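Local coordinates for protein CbbY (Rhodobacter sphaeroides, PDB 4UAS) that removes a phosphate from xylulose-1,5-bisphosphate with the help of magnesium, thereby degrading a potent inhibitor of Rubisco, at residues I5-L19 and E90-A102. Residues are numbered along the deposited sequence; the frame is centred on the assembly and turned at random.
With MG (magnesium ion), chain D; PO4 (phosphate ion), chain C.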
# COMPACT_ATOMS: atom_id res chain seq x y z
N ILE A 5 11.38 -9.65 4.26
CA ILE A 5 10.93 -8.75 3.21
C ILE A 5 9.68 -8.08 3.69
O ILE A 5 8.74 -8.75 4.15
CB ILE A 5 10.67 -9.51 1.87
CG1 ILE A 5 11.82 -10.42 1.47
CG2 ILE A 5 10.33 -8.52 0.80
CD1 ILE A 5 11.49 -11.42 0.38
N LEU A 6 9.67 -6.77 3.51
CA LEU A 6 8.54 -5.91 3.91
C LEU A 6 7.90 -5.35 2.65
O LEU A 6 8.57 -4.70 1.85
CB LEU A 6 9.00 -4.82 4.85
CG LEU A 6 9.55 -5.32 6.17
CD1 LEU A 6 11.00 -5.65 6.11
CD2 LEU A 6 9.34 -4.28 7.28
N PHE A 7 6.63 -5.62 2.46
CA PHE A 7 5.87 -5.21 1.30
C PHE A 7 4.91 -4.08 1.58
O PHE A 7 4.07 -4.16 2.44
CB PHE A 7 5.01 -6.35 0.77
CG PHE A 7 5.80 -7.53 0.25
CD1 PHE A 7 6.05 -7.67 -1.11
CD2 PHE A 7 6.24 -8.53 1.10
CE1 PHE A 7 6.72 -8.81 -1.59
CE2 PHE A 7 6.95 -9.60 0.61
CZ PHE A 7 7.16 -9.75 -0.72
N ASP A 8 5.01 -3.01 0.76
CA ASP A 8 3.94 -2.10 0.56
C ASP A 8 2.74 -2.86 -0.04
O ASP A 8 2.92 -3.91 -0.62
CB ASP A 8 4.42 -1.02 -0.39
CG ASP A 8 3.45 0.05 -0.68
OD1 ASP A 8 2.87 0.59 0.31
OD2 ASP A 8 3.09 0.29 -1.85
N VAL A 9 1.56 -2.28 0.06
CA VAL A 9 0.37 -2.89 -0.52
C VAL A 9 -0.08 -2.22 -1.82
O VAL A 9 0.05 -2.78 -2.90
CB VAL A 9 -0.80 -3.02 0.52
CG1 VAL A 9 -2.07 -3.53 -0.14
CG2 VAL A 9 -0.38 -3.90 1.66
N ASP A 10 -0.60 -1.00 -1.70
CA ASP A 10 -1.19 -0.33 -2.86
C ASP A 10 -0.14 0.04 -3.89
O ASP A 10 0.75 0.83 -3.63
CB ASP A 10 -1.96 0.91 -2.42
CG ASP A 10 -3.13 0.60 -1.53
OD1 ASP A 10 -3.94 -0.27 -1.89
OD2 ASP A 10 -3.19 1.22 -0.42
N GLY A 11 -0.31 -0.50 -5.10
CA GLY A 11 0.62 -0.27 -6.17
C GLY A 11 1.83 -1.17 -6.14
O GLY A 11 2.61 -1.10 -7.08
N THR A 12 1.97 -2.02 -5.14
CA THR A 12 3.11 -2.91 -4.96
C THR A 12 2.65 -4.35 -5.09
O THR A 12 3.08 -5.08 -6.02
CB THR A 12 3.90 -2.57 -3.69
OG1 THR A 12 4.46 -1.29 -3.78
CG2 THR A 12 4.99 -3.56 -3.43
N LEU A 13 1.85 -4.82 -4.15
CA LEU A 13 1.29 -6.15 -4.31
C LEU A 13 0.37 -6.22 -5.53
O LEU A 13 0.31 -7.26 -6.18
CB LEU A 13 0.49 -6.60 -3.06
CG LEU A 13 1.32 -6.80 -1.79
CD1 LEU A 13 0.42 -7.15 -0.63
CD2 LEU A 13 2.41 -7.81 -1.93
N ALA A 14 -0.41 -5.17 -5.79
CA ALA A 14 -1.43 -5.14 -6.81
C ALA A 14 -1.66 -3.70 -7.17
O ALA A 14 -1.49 -2.82 -6.34
CB ALA A 14 -2.70 -5.83 -6.36
N GLU A 15 -2.14 -3.45 -8.39
CA GLU A 15 -2.62 -2.13 -8.81
C GLU A 15 -4.05 -1.97 -8.27
O GLU A 15 -5.02 -2.51 -8.83
CB GLU A 15 -2.63 -2.02 -10.32
CG GLU A 15 -1.31 -1.60 -10.90
CD GLU A 15 -1.02 0.01 -10.68
OE1 GLU A 15 -0.10 0.45 -11.37
OE2 GLU A 15 -1.76 0.92 -10.04
N THR A 16 -4.18 -1.24 -7.17
CA THR A 16 -5.45 -1.07 -6.45
C THR A 16 -6.03 0.30 -6.56
O THR A 16 -7.19 0.51 -6.20
CB THR A 16 -5.23 -1.31 -4.94
OG1 THR A 16 -4.22 -0.42 -4.53
CG2 THR A 16 -4.82 -2.76 -4.64
N GLU A 17 -5.25 1.34 -6.94
CA GLU A 17 -5.71 2.71 -6.74
C GLU A 17 -6.86 3.07 -7.60
O GLU A 17 -7.71 3.88 -7.14
CB GLU A 17 -4.63 3.74 -6.83
CG GLU A 17 -3.72 3.70 -5.59
CD GLU A 17 -4.33 4.12 -4.27
OE1 GLU A 17 -5.52 4.49 -4.13
OE2 GLU A 17 -3.60 4.03 -3.25
N GLU A 18 -7.03 2.55 -8.83
CA GLU A 18 -8.23 2.88 -9.57
C GLU A 18 -9.43 2.28 -8.89
O GLU A 18 -10.52 2.85 -8.96
CB GLU A 18 -8.10 2.42 -11.01
CG GLU A 18 -7.44 3.37 -11.92
CD GLU A 18 -8.24 4.67 -12.07
OE1 GLU A 18 -8.12 5.47 -11.19
OE2 GLU A 18 -8.91 4.92 -13.15
N LEU A 19 -9.31 1.11 -8.26
CA LEU A 19 -10.41 0.55 -7.52
C LEU A 19 -10.73 1.39 -6.29
O LEU A 19 -11.91 1.56 -5.94
CB LEU A 19 -10.13 -0.93 -7.17
CG LEU A 19 -11.40 -1.75 -6.82
CD1 LEU A 19 -12.21 -2.00 -8.09
CD2 LEU A 19 -10.99 -3.09 -6.23
N GLU A 90 -11.45 -9.28 -9.81
CA GLU A 90 -10.83 -8.70 -11.00
C GLU A 90 -9.41 -8.19 -10.82
O GLU A 90 -8.68 -7.95 -11.76
CB GLU A 90 -11.68 -7.59 -11.54
CG GLU A 90 -13.08 -8.05 -11.88
CD GLU A 90 -13.10 -9.02 -13.06
OE1 GLU A 90 -12.22 -8.92 -13.98
OE2 GLU A 90 -14.01 -9.90 -13.07
N ILE A 91 -8.99 -7.97 -9.60
CA ILE A 91 -7.63 -7.51 -9.30
C ILE A 91 -6.67 -8.71 -9.23
O ILE A 91 -6.94 -9.74 -8.62
CB ILE A 91 -7.59 -6.73 -7.97
CG1 ILE A 91 -8.56 -5.49 -7.97
CG2 ILE A 91 -6.21 -6.26 -7.63
CD1 ILE A 91 -8.25 -4.46 -9.00
N ALA A 92 -5.51 -8.56 -9.87
CA ALA A 92 -4.42 -9.57 -9.85
C ALA A 92 -3.22 -9.02 -9.13
O ALA A 92 -3.00 -7.82 -9.08
CB ALA A 92 -3.99 -9.90 -11.27
N LEU A 93 -2.38 -9.93 -8.62
CA LEU A 93 -1.06 -9.47 -8.14
C LEU A 93 -0.22 -8.91 -9.26
O LEU A 93 -0.29 -9.36 -10.41
CB LEU A 93 -0.30 -10.63 -7.49
CG LEU A 93 -0.97 -11.26 -6.29
CD1 LEU A 93 -0.29 -12.55 -5.90
CD2 LEU A 93 -0.94 -10.25 -5.12
N ARG A 94 0.65 -7.94 -8.96
CA ARG A 94 1.60 -7.46 -9.92
C ARG A 94 2.56 -8.59 -10.34
O ARG A 94 2.89 -9.48 -9.54
CB ARG A 94 2.38 -6.28 -9.38
CG ARG A 94 1.51 -5.01 -9.28
CD ARG A 94 2.36 -3.75 -9.03
NE ARG A 94 3.23 -3.47 -10.17
CZ ARG A 94 4.24 -2.63 -10.14
NH1 ARG A 94 4.51 -1.91 -9.05
NH2 ARG A 94 5.05 -2.53 -11.22
N PRO A 95 3.05 -8.55 -11.57
CA PRO A 95 4.02 -9.53 -11.99
C PRO A 95 5.20 -9.65 -11.04
O PRO A 95 5.75 -8.65 -10.56
CB PRO A 95 4.47 -9.10 -13.36
CG PRO A 95 3.34 -8.25 -13.87
CD PRO A 95 2.71 -7.64 -12.67
N GLY A 96 5.61 -10.89 -10.77
CA GLY A 96 6.76 -11.17 -9.95
C GLY A 96 6.47 -11.36 -8.45
O GLY A 96 7.30 -11.86 -7.72
N ILE A 97 5.35 -10.82 -7.98
CA ILE A 97 5.08 -10.80 -6.55
C ILE A 97 4.78 -12.19 -5.96
O ILE A 97 5.40 -12.62 -4.97
CB ILE A 97 3.90 -9.82 -6.25
CG1 ILE A 97 4.25 -8.33 -6.50
CG2 ILE A 97 3.34 -10.06 -4.85
CD1 ILE A 97 5.33 -7.83 -5.57
N ALA A 98 3.92 -12.93 -6.62
CA ALA A 98 3.64 -14.28 -6.18
C ALA A 98 4.90 -15.15 -6.19
O ALA A 98 5.14 -15.92 -5.23
CB ALA A 98 2.52 -14.94 -7.02
N ASP A 99 5.71 -15.07 -7.25
CA ASP A 99 6.96 -15.88 -7.33
C ASP A 99 7.93 -15.52 -6.21
O ASP A 99 8.54 -16.41 -5.63
CB ASP A 99 7.61 -15.66 -8.65
CG ASP A 99 6.81 -16.23 -9.80
OD1 ASP A 99 5.95 -17.09 -9.58
OD2 ASP A 99 7.12 -15.86 -10.95
N LEU A 100 8.11 -14.24 -5.90
CA LEU A 100 9.02 -13.83 -4.85
C LEU A 100 8.52 -14.38 -3.48
O LEU A 100 9.33 -14.86 -2.69
CB LEU A 100 9.14 -12.33 -4.80
CG LEU A 100 10.11 -11.81 -3.75
CD1 LEU A 100 11.48 -12.23 -4.07
CD2 LEU A 100 10.01 -10.28 -3.63
N ILE A 101 7.22 -14.26 -3.23
CA ILE A 101 6.71 -14.70 -1.93
C ILE A 101 6.90 -16.19 -1.80
O ILE A 101 7.27 -16.69 -0.73
CB ILE A 101 5.29 -14.22 -1.77
CG1 ILE A 101 5.32 -12.70 -1.49
CG2 ILE A 101 4.54 -14.97 -0.64
CD1 ILE A 101 3.99 -11.98 -1.50
N ALA A 102 6.67 -16.93 -2.86
CA ALA A 102 6.84 -18.41 -2.77
C ALA A 102 8.26 -18.77 -2.55
O ALA A 102 8.54 -19.67 -1.75
CB ALA A 102 6.33 -19.02 -4.03
MG MG D . 2.09 2.06 -2.43
P PO4 C . 0.20 1.81 0.65
O1 PO4 C . 0.98 2.45 1.87
O2 PO4 C . -1.22 2.51 0.60
O3 PO4 C . -0.07 0.32 0.73
O4 PO4 C . 0.89 2.17 -0.71
O HOH W 1 -2.34 -5.55 -10.28
O HOH W 2 1.36 3.67 -3.35
O HOH W 3 3.61 3.28 -1.38
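Arg94 lies along the turn that follows strand 4-7 and grips it at two points. Its backbone N gives a hydrogen bond to Leu13 O (2.9 Å). The side chain then runs past Thr12 O and the CA of Ala14 and bends at CG-CD (chi3 65°), which carries Arg94 NH1 to 2.9 Å from Gly11 O, within the carbonyl plane. A long arginine suits this place: its methylenes pack on the turn while its end reaches a buried carbonyl, and NH1 also bonds Ser194 O. Gly11, with phi at 83°, takes a backbone shape in which a CB would press on the preceding carbonyl oxygen.

Farther from the strand, Ile91 fills the angle between the turn and helix 17-31. Its CG2 meets Ala14 CB at 3.8 Å; the small alanine suits a place where the backbones of Ala14 and Leu93 run close. Ile91 CG1 lies 3.8 Å from Leu19 CD2. Between the Ile91 and Arg94 side chains a water accepts from Glu15 N and donates to Ala92 O.

Toward the strand, Leu13 turns its CD2 to Ile97 CG2, the two side chains crossing at about a right angle. The Phe7 ring continues this apolar layer: Ile101 CD1 lies over one face, and its CG1 comes 3.6 Å from Phe7 CZ, while Ile97 CD1 sits at the ring edge. Ile97, Leu100 and Ile101 of helix 97-107 thus pack round the CE1-CZ end of the ring.

The same turn carries Asp8 and Asp10, and Thr12 OG1 donates to the anti lone pair of Asp8 OD2, itself a magnesium ligand. Segment 90-102 thus packs against the strand and the loop from Asp8 to Thr12, which carries the DxDxT motif of the HAD phosphatases, with the probable nucleophile Asp8 just beyond the end of a central parallel strand.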